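Local coordinates for acyl-CoA dehydrogenase (PDB 2PG0), which probably uses bound FAD to oxidise acyl thioesters, introducing a double bond between the alpha and beta carbons of the acyl chain, at residues 19-22 against 23-26; 74-77 against 78-82; 267-270 against 271-274. All coordinates share one frame; numbering follows the deposited sequence.

Contact 1 (19-22 against 23-26); sequences AAFR and KFLE
Within helix 12-28, the first helix of the all-helical N-terminal domain of the acyl-CoA dehydrogenase fold, F21 and L25 sit one turn apart and meet on the buried side. The leucine methyl CD1 lies over one face of the phenylalanine ring, 4.1 Å from the centroid of the F21 ring and 26° off its normal, a CH-pi contact displaced toward CE2, where L25 CD1 to F21 CE2 is 3.7 Å. F21 reaches this place because its CG stands anti to the backbone N (chi1 -173°), which swings the ring along the helix toward the next turn. F24 touches the same ring more loosely, F21 CE1 to F24 CD2 being 4.2 Å, and both phenylalanines pack edge-to-face with F55. Flat rings and a branched leucine suit this side, which faces helix 71-84 and helix 44-52.

The polar side belongs to R22 and E26. Their charged groups do not meet: R22 NE stays 5.1 Å from E26 OE2, and the guanidinium and carboxylate planes are turned 50° apart. A water joins them instead, accepting from R22 NH1 at 3.3 Å and donating to E26 OE2 at 3.2 Å, while the methylene CD of R22 passes the same carboxylate oxygen. The direct salt bridge of R22 goes to E80. Underneath, E26 N donates to R22 O at 2.8 Å, one of four successive i to i+4 backbone bonds. The helix is thus amphipathic, its apolar side gripped by neighbouring helices, and the water-mediated link to E26 is probably a weak one, leaving E80 as the main ionic partner of R22.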
loop_
_atom_site.group_PDB
_atom_site.type_symbol
_atom_site.label_atom_id
_atom_site.label_comp_id
_atom_site.label_asym_id
_atom_site.label_seq_id
_atom_site.Cartn_x
_atom_site.Cartn_y
_atom_site.Cartn_z
ATOM N N ALA A 19 28.426 -9.575 -23.417
ATOM C CA ALA A 19 29.367 -10.555 -22.884
ATOM C C ALA A 19 30.787 -9.985 -22.827
ATOM O O ALA A 19 31.498 -10.187 -21.836
ATOM C CB ALA A 19 29.328 -11.844 -23.711
ATOM N N ALA A 20 31.189 -9.267 -23.877
ATOM C CA ALA A 20 32.519 -8.645 -23.934
ATOM C C ALA A 20 32.673 -7.563 -22.859
ATOM O O ALA A 20 33.708 -7.476 -22.184
ATOM C CB ALA A 20 32.787 -8.063 -25.321
ATOM N N PHE A 21 31.640 -6.736 -22.712
ATOM C CA PHE A 21 31.652 -5.665 -21.720
ATOM C C PHE A 21 31.643 -6.246 -20.298
ATOM O O PHE A 21 32.373 -5.764 -19.428
ATOM C CB PHE A 21 30.488 -4.684 -21.962
ATOM C CG PHE A 21 30.530 -3.459 -21.094
ATOM C CD1 PHE A 21 31.683 -2.670 -21.018
ATOM C CD2 PHE A 21 29.411 -3.086 -20.349
ATOM C CE1 PHE A 21 31.722 -1.532 -20.205
ATOM C CE2 PHE A 21 29.438 -1.944 -19.542
ATOM C CZ PHE A 21 30.589 -1.169 -19.464
ATOM N N ARG A 22 30.844 -7.287 -20.065
ATOM C CA ARG A 22 30.843 -7.953 -18.758
ATOM C C ARG A 22 32.225 -8.530 -18.419
ATOM O O ARG A 22 32.660 -8.486 -17.263
ATOM C CB ARG A 22 29.792 -9.056 -18.695
ATOM C CG ARG A 22 29.580 -9.613 -17.283
ATOM C CD ARG A 22 28.695 -10.847 -17.309
ATOM N NE ARG A 22 27.409 -10.602 -17.967
ATOM C CZ ARG A 22 26.336 -10.093 -17.366
ATOM N NH1 ARG A 22 26.379 -9.748 -16.084
ATOM N NH2 ARG A 22 25.218 -9.920 -18.056
ATOM N N LYS A 23 32.912 -9.062 -19.431
ATOM C CA LYS A 23 34.262 -9.599 -19.228
ATOM C C LYS A 23 35.229 -8.504 -18.772
ATOM O O LYS A 23 36.037 -8.718 -17.865
ATOM C CB LYS A 23 34.780 -10.281 -20.491
ATOM C CG LYS A 23 36.071 -11.063 -20.265
ATOM C CD LYS A 23 36.431 -11.910 -21.477
ATOM C CE LYS A 23 37.608 -12.823 -21.149
ATOM N NZ LYS A 23 37.651 -14.006 -22.066
ATOM N N PHE A 24 35.132 -7.335 -19.398
ATOM C CA PHE A 24 35.902 -6.163 -18.994
ATOM C C PHE A 24 35.624 -5.802 -17.524
ATOM O O PHE A 24 36.554 -5.617 -16.729
ATOM C CB PHE A 24 35.590 -4.989 -19.925
ATOM C CG PHE A 24 36.226 -3.692 -19.520
ATOM C CD1 PHE A 24 37.545 -3.403 -19.874
ATOM C CD2 PHE A 24 35.503 -2.745 -18.795
ATOM C CE1 PHE A 24 38.135 -2.195 -19.502
ATOM C CE2 PHE A 24 36.085 -1.534 -18.420
ATOM C CZ PHE A 24 37.408 -1.255 -18.775
ATOM N N LEU A 25 34.344 -5.724 -17.169
ATOM C CA LEU A 25 33.942 -5.335 -15.813
ATOM C C LEU A 25 34.316 -6.361 -14.750
ATOM O O LEU A 25 34.621 -6.001 -13.611
ATOM C CB LEU A 25 32.431 -5.058 -15.756
ATOM C CG LEU A 25 31.921 -3.889 -16.603
ATOM C CD1 LEU A 25 30.397 -3.800 -16.480
ATOM C CD2 LEU A 25 32.587 -2.571 -16.198
ATOM N N GLU A 26 34.279 -7.640 -15.115
ATOM C CA GLU A 26 34.654 -8.701 -14.183
ATOM C C GLU A 26 36.095 -8.549 -13.693
ATOM O O GLU A 26 36.410 -8.928 -12.566
ATOM C CB GLU A 26 34.406 -10.088 -14.785
ATOM C CG GLU A 26 32.955 -10.561 -14.589
ATOM C CD GLU A 26 32.575 -11.761 -15.456
ATOM O OE1 GLU A 26 33.406 -12.205 -16.282
ATOM O OE2 GLU A 26 31.428 -12.262 -15.314
HETATM O O HOH W 1 28.764 -10.847 -14.133
#

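Contact 2 (74-77 against 78-82); sequences SVVI and NEELE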
loop_
_atom_site.group_PDB
_atom_site.type_symbol
_atom_site.label_atom_id
_atom_site.label_comp_id
_atom_site.label_asym_id
_atom_site.label_seq_id
_atom_site.Cartn_x
_atom_site.Cartn_y
_atom_site.Cartn_z
ATOM N N SER A 74 24.087 1.662 -25.582
ATOM C CA SER A 74 24.061 2.436 -24.331
ATOM C C SER A 74 23.232 1.754 -23.250
ATOM O O SER A 74 23.600 1.785 -22.074
ATOM C CB SER A 74 23.555 3.858 -24.573
ATOM O OG SER A 74 24.589 4.665 -25.113
ATOM N N VAL A 75 22.114 1.145 -23.647
ATOM C CA VAL A 75 21.290 0.368 -22.718
ATOM C C VAL A 75 22.130 -0.744 -22.084
ATOM O O VAL A 75 22.148 -0.902 -20.863
ATOM C CB VAL A 75 20.039 -0.223 -23.405
ATOM C CG1 VAL A 75 19.258 -1.126 -22.432
ATOM C CG2 VAL A 75 19.146 0.902 -23.932
ATOM N N VAL A 76 22.848 -1.492 -22.923
ATOM C CA VAL A 76 23.709 -2.568 -22.435
ATOM C C VAL A 76 24.766 -2.046 -21.453
ATOM O O VAL A 76 24.941 -2.607 -20.370
ATOM C CB VAL A 76 24.385 -3.336 -23.598
ATOM C CG1 VAL A 76 25.469 -4.274 -23.058
ATOM C CG2 VAL A 76 23.329 -4.121 -24.386
ATOM N N ILE A 77 25.461 -0.974 -21.837
ATOM C CA ILE A 77 26.510 -0.400 -20.998
ATOM C C ILE A 77 25.946 -0.019 -19.632
ATOM O O ILE A 77 26.483 -0.417 -18.591
ATOM C CB ILE A 77 27.217 0.805 -21.688
ATOM C CG1 ILE A 77 28.120 0.306 -22.824
ATOM C CG2 ILE A 77 28.055 1.606 -20.685
ATOM C CD1 ILE A 77 28.567 1.396 -23.792
ATOM N N ASN A 78 24.853 0.734 -19.632
ATOM C CA ASN A 78 24.305 1.220 -18.370
ATOM C C ASN A 78 23.757 0.112 -17.480
ATOM O O ASN A 78 23.911 0.170 -16.254
ATOM C CB ASN A 78 23.282 2.316 -18.618
ATOM C CG ASN A 78 23.890 3.508 -19.333
ATOM O OD1 ASN A 78 25.109 3.727 -19.274
ATOM N ND2 ASN A 78 23.067 4.263 -20.023
ATOM N N GLU A 79 23.159 -0.907 -18.096
ATOM C CA GLU A 79 22.664 -2.070 -17.343
ATOM C C GLU A 79 23.828 -2.809 -16.692
ATOM O O GLU A 79 23.803 -3.105 -15.490
ATOM C CB GLU A 79 21.890 -3.025 -18.241
ATOM C CG GLU A 79 20.479 -2.574 -18.554
ATOM C CD GLU A 79 19.723 -3.553 -19.431
ATOM O OE1 GLU A 79 20.303 -4.585 -19.867
ATOM O OE2 GLU A 79 18.535 -3.277 -19.699
ATOM N N GLU A 80 24.859 -3.093 -17.487
ATOM C CA GLU A 80 26.016 -3.825 -16.974
ATOM C C GLU A 80 26.776 -3.062 -15.883
ATOM O O GLU A 80 27.267 -3.660 -14.928
ATOM C CB GLU A 80 26.943 -4.266 -18.118
ATOM C CG GLU A 80 26.330 -5.352 -19.027
ATOM C CD GLU A 80 25.821 -6.577 -18.270
ATOM O OE1 GLU A 80 26.560 -7.112 -17.424
ATOM O OE2 GLU A 80 24.684 -7.019 -18.542
ATOM N N LEU A 81 26.853 -1.744 -16.014
ATOM C CA LEU A 81 27.491 -0.922 -14.985
ATOM C C LEU A 81 26.683 -0.920 -13.678
ATOM O O LEU A 81 27.261 -0.957 -12.589
ATOM C CB LEU A 81 27.716 0.503 -15.490
ATOM C CG LEU A 81 28.861 0.701 -16.490
ATOM C CD1 LEU A 81 28.822 2.109 -17.038
ATOM C CD2 LEU A 81 30.232 0.403 -15.869
ATOM N N GLU A 82 25.357 -0.870 -13.786
ATOM C CA GLU A 82 24.500 -0.938 -12.597
ATOM C C GLU A 82 24.629 -2.290 -11.902
ATOM O O GLU A 82 24.594 -2.369 -10.673
ATOM C CB GLU A 82 23.037 -0.625 -12.931
ATOM C CG GLU A 82 22.106 -0.502 -11.700
ATOM C CD GLU A 82 22.468 0.670 -10.770
ATOM O OE1 GLU A 82 22.985 1.706 -11.246
ATOM O OE2 GLU A 82 22.216 0.561 -9.553
#
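V75 and E79 run in step, one turn apart, and the valine methyl CG1 rests 3.6 Å from the carboxylate oxygen OE2 of E79. A methyl gives that oxygen no hydrogen bond, and the charge of E79 is met by other groups: OE1 forms a salt bridge with R18 and OE2 with R302. Two arginines on two helices thus share a single buried carboxylate, and would probably favour its ionised form. An extended glutamate suits the place, since its chain (chi2 -179°) runs beside V75 and brings the carboxylate to both arginines.

E80, the next residue, has a chain bent at chi2 (-53°), and its carboxylate oxygen OE2 forms salt bridges with R18 and K83, OE1 being left to R22. R18 therefore links both glutamates.

All of this hangs on helix 71-84, a buried helix of the N-terminal helical domain that packs against helix 12-28 and helix 237-273. Its backbone is paired in the regular i to i+4 pattern: N78 N donates to S74 O at 2.9 Å with an angle of 169°, E79 N to V75 O at 2.9 Å, E80 N to V76 O and L81 N to I77 O likewise. E82 N continues the series, reaching N78 O at 3.0 Å.

S74 and N78 both turn their polar ends to D96, the hydroxyl OG bonding to OD1 and the amide ND2 to OD2. A serine and an asparagine one turn apart can so hold both oxygens of one aspartate. On the apolar side I77 and L81 run alongside each other, with I77 CG2 3.8 Å from L81 CD1; F17 packs against I77, and L88 against L81.

Contact 3 (267-270 against 271-274); sequences TKQY and VKQR. With FAD (flavin-adenine dinucleotide), chain D.
With CG of Y270 anti to its amide nitrogen (chi1 -174°) and the R274 chain bent at chi2 (67°), the two side chains run alongside each other from the last turn of helix 237-273 toward the FAD pyrophosphate. The tyrosine's CE2 lies 4.0 Å from R274 CB, its OH 3.7 Å from R274 CD, and ring and guanidinium planes are 22° apart. A long aromatic suits this place, lying along the methylenes while stacking with H344. R274 NE donates to FAD O1A at 2.7 Å, near the guanidinium plane, and NH2 adds a weak bond to the same oxygen at 3.1 Å. An alanine here would be likely to leave FAD O1A without these two donors and Y270 without the CG and CD methylenes beside its ring.

Y270 O takes Q273 N at 3.1 Å and, weakly, R274 N. K268 CG and K272 CD pack together, K272 NZ bonding to D384 O of the second subunit. The arginine's positive charge probably offsets that of the phosphate, and its NH1, bonded to P132 O of the third subunit, couples the cofactor site to the assembly.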
loop_
_atom_site.group_PDB
_atom_site.type_symbol
_atom_site.label_atom_id
_atom_site.label_comp_id
_atom_site.label_asym_id
_atom_site.label_seq_id
_atom_site.Cartn_x
_atom_site.Cartn_y
_atom_site.Cartn_z
ATOM N N THR A 267 18.148 -11.667 -3.082
ATOM C CA THR A 267 17.201 -12.113 -2.060
ATOM C C THR A 267 16.789 -13.561 -2.301
ATOM O O THR A 267 16.760 -14.370 -1.366
ATOM C CB THR A 267 15.944 -11.218 -2.039
ATOM O OG1 THR A 267 16.349 -9.857 -1.875
ATOM C CG2 THR A 267 15.014 -11.604 -0.898
ATOM N N LYS A 268 16.489 -13.882 -3.553
ATOM C CA LYS A 268 16.061 -15.235 -3.904
ATOM C C LYS A 268 17.147 -16.236 -3.531
ATOM O O LYS A 268 16.864 -17.265 -2.899
ATOM C CB LYS A 268 15.734 -15.335 -5.392
ATOM C CG LYS A 268 15.200 -16.702 -5.818
ATOM C CD LYS A 268 14.585 -16.647 -7.214
ATOM C CE LYS A 268 15.637 -16.404 -8.289
ATOM N NZ LYS A 268 15.034 -15.981 -9.602
ATOM N N GLN A 269 18.385 -15.922 -3.909
ATOM C CA GLN A 269 19.515 -16.796 -3.602
ATOM C C GLN A 269 19.726 -16.933 -2.100
ATOM O O GLN A 269 19.984 -18.035 -1.610
ATOM C CB GLN A 269 20.789 -16.332 -4.317
ATOM C CG GLN A 269 20.756 -16.616 -5.838
ATOM C CD GLN A 269 20.190 -18.008 -6.187
ATOM O OE1 GLN A 269 20.704 -19.040 -5.729
ATOM N NE2 GLN A 269 19.131 -18.035 -7.005
ATOM N N TYR A 270 19.590 -15.830 -1.367
ATOM C CA TYR A 270 19.755 -15.887 0.084
ATOM C C TYR A 270 18.737 -16.793 0.776
ATOM O O TYR A 270 19.113 -17.671 1.554
ATOM C CB TYR A 270 19.747 -14.493 0.727
ATOM C CG TYR A 270 20.060 -14.573 2.202
ATOM C CD1 TYR A 270 21.381 -14.723 2.637
ATOM C CD2 TYR A 270 19.042 -14.533 3.165
ATOM C CE1 TYR A 270 21.685 -14.818 3.991
ATOM C CE2 TYR A 270 19.342 -14.631 4.531
ATOM C CZ TYR A 270 20.667 -14.775 4.928
ATOM O OH TYR A 270 20.999 -14.880 6.265
ATOM N N VAL A 271 17.451 -16.576 0.503
ATOM C CA VAL A 271 16.399 -17.332 1.182
ATOM C C VAL A 271 16.381 -18.816 0.775
ATOM O O VAL A 271 15.925 -19.664 1.538
ATOM C CB VAL A 271 14.986 -16.673 1.044
ATOM C CG1 VAL A 271 14.967 -15.295 1.705
ATOM C CG2 VAL A 271 14.531 -16.601 -0.426
ATOM N N LYS A 272 16.908 -19.120 -0.409
ATOM C CA LYS A 272 17.012 -20.509 -0.871
ATOM C C LYS A 272 18.082 -21.297 -0.100
ATOM O O LYS A 272 17.987 -22.523 0.021
ATOM C CB LYS A 272 17.265 -20.569 -2.383
ATOM C CG LYS A 272 15.992 -20.355 -3.210
ATOM C CD LYS A 272 16.244 -20.479 -4.711
ATOM C CE LYS A 272 16.402 -21.939 -5.143
ATOM N NZ LYS A 272 16.454 -22.075 -6.636
ATOM N N GLN A 273 19.073 -20.588 0.443
ATOM C CA GLN A 273 20.183 -21.234 1.161
ATOM C C GLN A 273 20.112 -21.092 2.686
ATOM O O GLN A 273 20.848 -21.768 3.410
ATOM C CB GLN A 273 21.536 -20.718 0.658
ATOM C CG GLN A 273 21.763 -20.794 -0.852
ATOM C CD GLN A 273 21.766 -22.215 -1.418
ATOM O OE1 GLN A 273 20.824 -22.622 -2.113
ATOM N NE2 GLN A 273 22.833 -22.968 -1.137
ATOM N N ARG A 274 19.255 -20.203 3.175
ATOM C CA ARG A 274 19.113 -19.986 4.613
ATOM C C ARG A 274 18.088 -20.957 5.195
ATOM O O ARG A 274 16.983 -21.088 4.668
ATOM C CB ARG A 274 18.687 -18.536 4.891
ATOM C CG ARG A 274 18.447 -18.209 6.368
ATOM C CD ARG A 274 19.744 -18.260 7.166
ATOM N NE ARG A 274 19.569 -17.809 8.547
ATOM C CZ ARG A 274 20.535 -17.823 9.466
ATOM N NH1 ARG A 274 21.747 -18.270 9.148
ATOM N NH2 ARG A 274 20.291 -17.385 10.699
HETATM P PA FAD D . 16.628 -15.300 10.312
HETATM O O1A FAD D . 17.635 -16.147 9.564
HETATM O O2A FAD D . 16.014 -15.959 11.521
HETATM O O5B FAD D . 15.449 -14.859 9.305
HETATM C C5B FAD D . 15.753 -14.134 8.132
HETATM C C4B FAD D . 14.444 -13.799 7.436
HETATM O O4B FAD D . 13.742 -15.007 7.225
HETATM C C3B FAD D . 13.559 -12.908 8.300
HETATM O O3B FAD D . 13.319 -11.694 7.644
HETATM C C2B FAD D . 12.219 -13.590 8.354
HETATM O O2B FAD D . 11.343 -12.814 7.572
HETATM C C1B FAD D . 12.379 -14.860 7.551
HETATM N N9A FAD D . 11.806 -16.018 8.262
HETATM C C8A FAD D . 12.410 -16.881 9.146
HETATM N N7A FAD D . 11.496 -17.801 9.540
HETATM C C5A FAD D . 10.322 -17.535 8.917
HETATM C C6A FAD D . 9.071 -18.139 8.945
HETATM N N6A FAD D . 8.859 -19.236 9.671
HETATM N N1A FAD D . 8.050 -17.613 8.177
HETATM C C2A FAD D . 8.251 -16.502 7.383
HETATM N N3A FAD D . 9.495 -15.907 7.355
HETATM C C4A FAD D . 10.507 -16.417 8.109
HETATM N N1 FAD D . 20.353 -10.793 19.178
HETATM C C2 FAD D . 20.572 -11.040 20.525
HETATM O O2 FAD D . 20.382 -12.168 20.986
HETATM N N3 FAD D . 21.018 -10.025 21.352
HETATM C C4 FAD D . 21.243 -8.758 20.839
HETATM O O4 FAD D . 21.641 -7.868 21.585
HETATM C C4X FAD D . 21.011 -8.499 19.482
HETATM N N5 FAD D . 21.232 -7.234 18.956
HETATM C C5X FAD D . 21.030 -6.997 17.610
HETATM C C6 FAD D . 21.275 -5.723 17.098
HETATM C C7 FAD D . 21.076 -5.454 15.750
HETATM C C7M FAD D . 21.357 -4.062 15.254
HETATM C C8 FAD D . 20.626 -6.478 14.906
HETATM C C8M FAD D . 20.384 -6.270 13.446
HETATM C C9 FAD D . 20.385 -7.748 15.417
HETATM C C9A FAD D . 20.575 -8.023 16.772
HETATM N N10 FAD D . 20.326 -9.294 17.296
HETATM C C10 FAD D . 20.564 -9.531 18.645
HETATM C "C1'" FAD D . 19.730 -10.416 16.463
HETATM C "C2'" FAD D . 18.297 -10.210 15.943
HETATM O "O2'" FAD D . 17.341 -10.443 16.957
HETATM C "C3'" FAD D . 18.076 -11.166 14.766
HETATM O "O3'" FAD D . 18.719 -10.615 13.633
HETATM C "C4'" FAD D . 16.604 -11.463 14.446
HETATM O "O4'" FAD D . 15.991 -12.166 15.509
HETATM C "C5'" FAD D . 16.432 -12.303 13.178
HETATM O "O5'" FAD D . 17.308 -13.412 13.186
HETATM P P FAD D . 18.286 -13.647 11.936
HETATM O O1P FAD D . 19.085 -12.398 11.674
HETATM O O2P FAD D . 19.166 -14.851 12.184
HETATM O O3P FAD D . 17.289 -13.874 10.683
#

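In the fold
From the N terminus, contact 1 comes first, then contact 2, then contact 3; none nests within or crosses another. Each joins consecutive turns of one helix, so none closes a long loop. Contacts 1 and 2, with centres about 11 Å apart, touch within the N-terminal domain: R22 reaches E80 in a salt bridge, and F21 and L25 pack on I77 and E80, joining helix 12-28 to helix 71-84. Contact 3 lies in the C-terminal domain, its centre about 26 Å from those of the other two, and faces FAD and neighbouring subunits. Helix 237-273 nevertheless links the regions, because its earlier turns pack against E79 and E82.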